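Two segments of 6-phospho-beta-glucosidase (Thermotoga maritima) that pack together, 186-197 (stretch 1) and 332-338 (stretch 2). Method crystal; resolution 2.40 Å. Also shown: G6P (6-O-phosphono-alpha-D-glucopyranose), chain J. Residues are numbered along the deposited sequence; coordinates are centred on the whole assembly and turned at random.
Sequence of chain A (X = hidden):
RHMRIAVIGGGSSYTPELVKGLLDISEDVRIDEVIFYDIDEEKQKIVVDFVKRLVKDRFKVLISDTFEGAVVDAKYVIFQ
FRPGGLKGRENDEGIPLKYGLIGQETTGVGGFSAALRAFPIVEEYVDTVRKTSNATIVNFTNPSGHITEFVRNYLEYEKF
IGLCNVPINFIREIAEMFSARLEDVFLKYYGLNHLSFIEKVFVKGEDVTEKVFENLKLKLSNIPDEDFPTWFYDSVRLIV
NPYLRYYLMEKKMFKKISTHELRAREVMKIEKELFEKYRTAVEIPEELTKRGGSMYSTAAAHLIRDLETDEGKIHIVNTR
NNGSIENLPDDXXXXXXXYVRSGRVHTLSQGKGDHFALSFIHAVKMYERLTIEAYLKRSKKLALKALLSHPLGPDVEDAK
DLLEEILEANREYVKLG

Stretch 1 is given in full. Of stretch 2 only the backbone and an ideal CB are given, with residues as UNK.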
# COMPACT_ATOMS: atom_id res chain seq x y z
N PHE A 186 28.84 4.90 -0.69
CA PHE A 186 27.47 4.46 -0.88
C PHE A 186 26.61 5.02 0.27
O PHE A 186 26.98 4.95 1.43
CB PHE A 186 27.48 2.92 -0.98
CG PHE A 186 26.13 2.30 -1.20
CD1 PHE A 186 25.31 1.98 -0.11
CD2 PHE A 186 25.68 2.02 -2.48
CE1 PHE A 186 24.04 1.40 -0.30
CE2 PHE A 186 24.41 1.45 -2.69
CZ PHE A 186 23.60 1.13 -1.59
N LEU A 187 25.47 5.58 -0.08
CA LEU A 187 24.65 6.35 0.84
C LEU A 187 23.25 5.78 1.03
O LEU A 187 22.64 5.27 0.08
CB LEU A 187 24.49 7.77 0.28
CG LEU A 187 25.53 8.88 0.52
CD1 LEU A 187 26.88 8.45 1.03
CD2 LEU A 187 25.68 9.71 -0.72
N LYS A 188 22.71 5.88 2.24
CA LYS A 188 21.27 5.91 2.37
C LYS A 188 20.87 7.38 2.25
O LYS A 188 21.13 8.20 3.14
CB LYS A 188 20.74 5.27 3.65
CG LYS A 188 19.22 5.27 3.66
CD LYS A 188 18.66 4.55 4.86
CE LYS A 188 17.20 4.89 5.05
NZ LYS A 188 16.58 3.88 5.99
N TYR A 189 20.22 7.68 1.13
CA TYR A 189 19.98 9.04 0.69
C TYR A 189 18.57 9.12 0.13
O TYR A 189 18.21 8.34 -0.74
CB TYR A 189 20.96 9.35 -0.46
CG TYR A 189 20.84 10.75 -1.03
CD1 TYR A 189 19.70 11.15 -1.74
CD2 TYR A 189 21.85 11.68 -0.82
CE1 TYR A 189 19.57 12.44 -2.23
CE2 TYR A 189 21.76 12.95 -1.30
CZ TYR A 189 20.61 13.34 -2.00
OH TYR A 189 20.55 14.64 -2.47
N TYR A 190 17.78 10.08 0.57
CA TYR A 190 16.42 10.21 0.07
C TYR A 190 15.88 11.59 0.36
O TYR A 190 16.36 12.31 1.23
CB TYR A 190 15.48 9.16 0.69
CG TYR A 190 15.50 9.14 2.22
CD1 TYR A 190 16.52 8.49 2.93
CD2 TYR A 190 14.51 9.77 2.94
CE1 TYR A 190 16.52 8.49 4.32
CE2 TYR A 190 14.51 9.76 4.31
CZ TYR A 190 15.51 9.13 5.00
OH TYR A 190 15.49 9.16 6.37
N GLY A 191 14.84 11.93 -0.37
CA GLY A 191 14.12 13.17 -0.19
C GLY A 191 13.72 13.67 -1.56
O GLY A 191 13.60 12.93 -2.54
N LEU A 192 13.50 14.96 -1.61
CA LEU A 192 13.19 15.61 -2.85
C LEU A 192 14.45 16.39 -3.24
O LEU A 192 15.28 16.71 -2.40
CB LEU A 192 12.02 16.56 -2.64
CG LEU A 192 10.60 16.08 -2.94
CD1 LEU A 192 10.34 14.57 -2.86
CD2 LEU A 192 9.58 16.88 -2.16
N ASN A 193 14.60 16.64 -4.52
CA ASN A 193 15.58 17.60 -5.00
C ASN A 193 15.60 18.90 -4.19
O ASN A 193 14.56 19.53 -4.01
CB ASN A 193 15.27 17.86 -6.48
CG ASN A 193 16.33 18.70 -7.17
OD1 ASN A 193 15.99 19.67 -7.84
ND2 ASN A 193 17.60 18.33 -7.04
N HIS A 194 16.76 19.28 -3.67
CA HIS A 194 16.85 20.41 -2.73
C HIS A 194 16.14 20.23 -1.42
O HIS A 194 15.88 21.23 -0.73
CB HIS A 194 16.36 21.71 -3.38
CG HIS A 194 17.15 22.07 -4.59
ND1 HIS A 194 16.57 22.35 -5.81
CD2 HIS A 194 18.49 22.09 -4.78
CE1 HIS A 194 17.53 22.58 -6.69
NE2 HIS A 194 18.70 22.42 -6.09
N LEU A 195 15.85 18.99 -1.05
CA LEU A 195 15.10 18.66 0.15
C LEU A 195 15.40 17.20 0.48
O LEU A 195 14.52 16.34 0.51
CB LEU A 195 13.62 18.88 -0.12
CG LEU A 195 12.72 19.05 1.09
CD1 LEU A 195 12.71 20.47 1.59
CD2 LEU A 195 11.33 18.58 0.78
N SER A 196 16.67 16.93 0.69
CA SER A 196 17.16 15.58 0.78
C SER A 196 17.96 15.39 2.06
O SER A 196 18.41 16.38 2.68
CB SER A 196 18.02 15.26 -0.45
OG SER A 196 19.18 16.10 -0.50
N PHE A 197 18.12 14.12 2.44
CA PHE A 197 18.60 13.74 3.75
C PHE A 197 19.53 12.54 3.58
O PHE A 197 19.26 11.66 2.77
CB PHE A 197 17.42 13.42 4.67
CG PHE A 197 16.42 14.56 4.77
CD1 PHE A 197 15.42 14.71 3.79
CD2 PHE A 197 16.52 15.49 5.80
CE1 PHE A 197 14.52 15.76 3.85
CE2 PHE A 197 15.63 16.53 5.89
CZ PHE A 197 14.62 16.68 4.92
N UNK A 332 5.80 8.63 -5.60
CA UNK A 332 6.53 9.88 -5.29
C UNK A 332 7.81 9.88 -6.11
O UNK A 332 8.60 8.92 -6.02
CB UNK A 332 6.84 10.01 -3.80
N UNK A 333 8.01 10.90 -6.94
CA UNK A 333 9.36 11.15 -7.47
C UNK A 333 10.25 11.63 -6.31
O UNK A 333 9.91 12.60 -5.61
CB UNK A 333 9.33 12.18 -8.60
N UNK A 334 11.36 10.92 -6.11
CA UNK A 334 12.33 11.26 -5.09
C UNK A 334 13.71 11.36 -5.72
O UNK A 334 13.93 10.90 -6.84
CB UNK A 334 12.32 10.23 -3.96
N UNK A 335 14.65 11.94 -4.98
CA UNK A 335 16.06 11.91 -5.34
C UNK A 335 16.72 10.82 -4.48
O UNK A 335 16.79 10.95 -3.26
CB UNK A 335 16.72 13.27 -5.13
N UNK A 336 17.17 9.74 -5.11
CA UNK A 336 17.51 8.47 -4.44
C UNK A 336 18.57 7.72 -5.26
O UNK A 336 18.67 7.94 -6.48
CB UNK A 336 16.26 7.60 -4.26
N UNK A 337 19.35 6.85 -4.62
CA UNK A 337 20.36 6.06 -5.31
C UNK A 337 19.72 4.99 -6.19
O UNK A 337 18.83 4.27 -5.73
CB UNK A 337 21.31 5.41 -4.30
N UNK A 338 20.19 4.89 -7.43
CA UNK A 338 19.66 3.92 -8.40
C UNK A 338 20.77 3.15 -9.09
O UNK A 338 21.89 3.63 -9.25
CB UNK A 338 18.80 4.63 -9.45
C1 G6P J . 23.55 24.62 -6.24
C2 G6P J . 22.21 23.89 -6.56
C3 G6P J . 21.78 24.19 -7.99
C4 G6P J . 21.57 25.69 -8.09
C5 G6P J . 22.92 26.39 -7.84
C6 G6P J . 22.76 27.90 -7.88
O1 G6P J . 24.02 24.46 -4.89
O2 G6P J . 22.29 22.47 -6.39
O3 G6P J . 20.62 23.46 -8.39
O4 G6P J . 20.98 26.03 -9.35
O5 G6P J . 23.47 26.03 -6.54
O6 G6P J . 23.94 28.53 -8.36
P G6P J . 23.88 29.97 -9.07
O1P G6P J . 25.26 30.22 -9.62
O2P G6P J . 23.52 31.13 -8.15
O3P G6P J . 22.87 29.87 -10.19

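The strand 333-338 runs nearly antiparallel to the strand 186-190, at 163° between their N-to-C directions, and each position can be judged by what the facing chain offers its CB.

At position 332 the CA-to-CB bond points toward stretch 1, but nothing there lies within 5.5 Å of the ideal CB. The visible atoms therefore set few limits, and many side chains, including large ones, would do. The residue is Tyr332, whose hydroxyl is hydrogen-bonded elsewhere in the structure.

Position 333 points sideways, again with nothing close to its CB. Its extended backbone angles (-69/125) are open to most residue types, a beta-branched one among them. Val333 fits; its carbonyl O lies 3.4 Å from Leu192 CD1.

At 334 the CB also points sideways, 3.3 Å from Gly191 O and 4.9 Å from Leu192 CD1. A methyl group on offer invites an aliphatic partner, so leucine, isoleucine, valine or methionine would all be reasonable. The residue is Leu334, in the m, t rotamer, and its CD2 packs 3.5 Å from Leu192 CD1.

Position 335 is the most informative. Its CB points toward stretch 1, 4.0 Å from Asn193 N and 4.2 Å from Tyr189 CE1, and the space beyond is lined by the Tyr189 hydroxyl, the Asn193 amide and Ser196 OG. Two of these can donate at once to a side chain carrying acceptors: Ser196 OG donates to Tyr189 OH at 2.8 Å, leaving the phenolic hydrogen free to point onward, and Asn193 offers its ND2. Glutamate or glutamine has the reach; a carboxylate, with two acceptor oxygens, suits best. Glu335 extends with chi1 and chi2 both t, and its two oxygens part company. Glu335 OE1 accepts from Tyr189 OH at 2.5 Å, while Glu335 OE2 accepts from Asn193 ND2 at 2.9 Å, although the place of that amide nitrogen is less sure. A water adds a further link, donating to Glu335 OE1 at 2.5 Å and accepting from His194 N at 2.7 Å. The backbone holds the residue as well: Glu335 N donates to Gly191 O at 2.8 Å, and Glu335 O receives a CA-H...O contact from Tyr190 CA at 3.4 Å. The neighbouring His194 NE2 is hydrogen-bonded to G6P O3 at 3.2 Å, so this network adjoins the bound sugar phosphate.

At 336 the CB points sideways, 4.1 Å from Tyr189 O and 5.1 Å from Tyr190 CA. An extended backbone (-153/156) and a neighbouring CB methylene suit valine, isoleucine or threonine. Ile336 sets CG2 3.9 Å from Tyr190 CB, while the end of its side chain leads away.

Position 337 points toward stretch 1, with Leu187 O 4.6 Å and Phe186 CE2 5.3 Å from its CB. A compact apolar group would suit, and a phi of -71° permits proline. Pro337 brings CG 4.0 Å from Tyr189 CB, and its CD approaches Tyr189 O at 3.2 Å.

Position 338 is out of reach of stretch 1, which therefore sets no preference; the residue is Cys338.

Stretch 2 (332-338) YVLEIPC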
# COMPACT_ATOMS: atom_id res chain seq x y z
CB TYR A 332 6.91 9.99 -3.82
CG TYR A 332 5.88 10.58 -2.86
CD1 TYR A 332 4.49 10.51 -3.11
CD2 TYR A 332 6.30 11.18 -1.67
CE1 TYR A 332 3.55 11.04 -2.20
CE2 TYR A 332 5.38 11.75 -0.76
CZ TYR A 332 4.02 11.65 -1.02
OH TYR A 332 3.15 12.15 -0.10
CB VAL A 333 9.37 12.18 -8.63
CG1 VAL A 333 10.78 12.70 -8.88
CG2 VAL A 333 8.76 11.56 -9.92
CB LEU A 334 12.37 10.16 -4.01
CG LEU A 334 11.04 9.88 -3.31
CD1 LEU A 334 11.20 8.67 -2.38
CD2 LEU A 334 10.54 11.12 -2.57
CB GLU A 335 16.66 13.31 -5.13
CG GLU A 335 18.12 13.47 -5.54
CD GLU A 335 18.59 14.93 -5.45
OE1 GLU A 335 19.07 15.37 -4.39
OE2 GLU A 335 18.44 15.64 -6.48
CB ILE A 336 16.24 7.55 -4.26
CG1 ILE A 336 15.43 7.49 -5.59
CG2 ILE A 336 15.37 8.02 -3.08
CD1 ILE A 336 14.17 6.54 -5.55
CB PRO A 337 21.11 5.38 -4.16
CG PRO A 337 20.75 6.19 -2.93
CD PRO A 337 19.33 6.56 -3.18
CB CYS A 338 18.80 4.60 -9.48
SG CYS A 338 17.41 5.49 -8.78
O HOH W 1 19.03 17.78 -3.94
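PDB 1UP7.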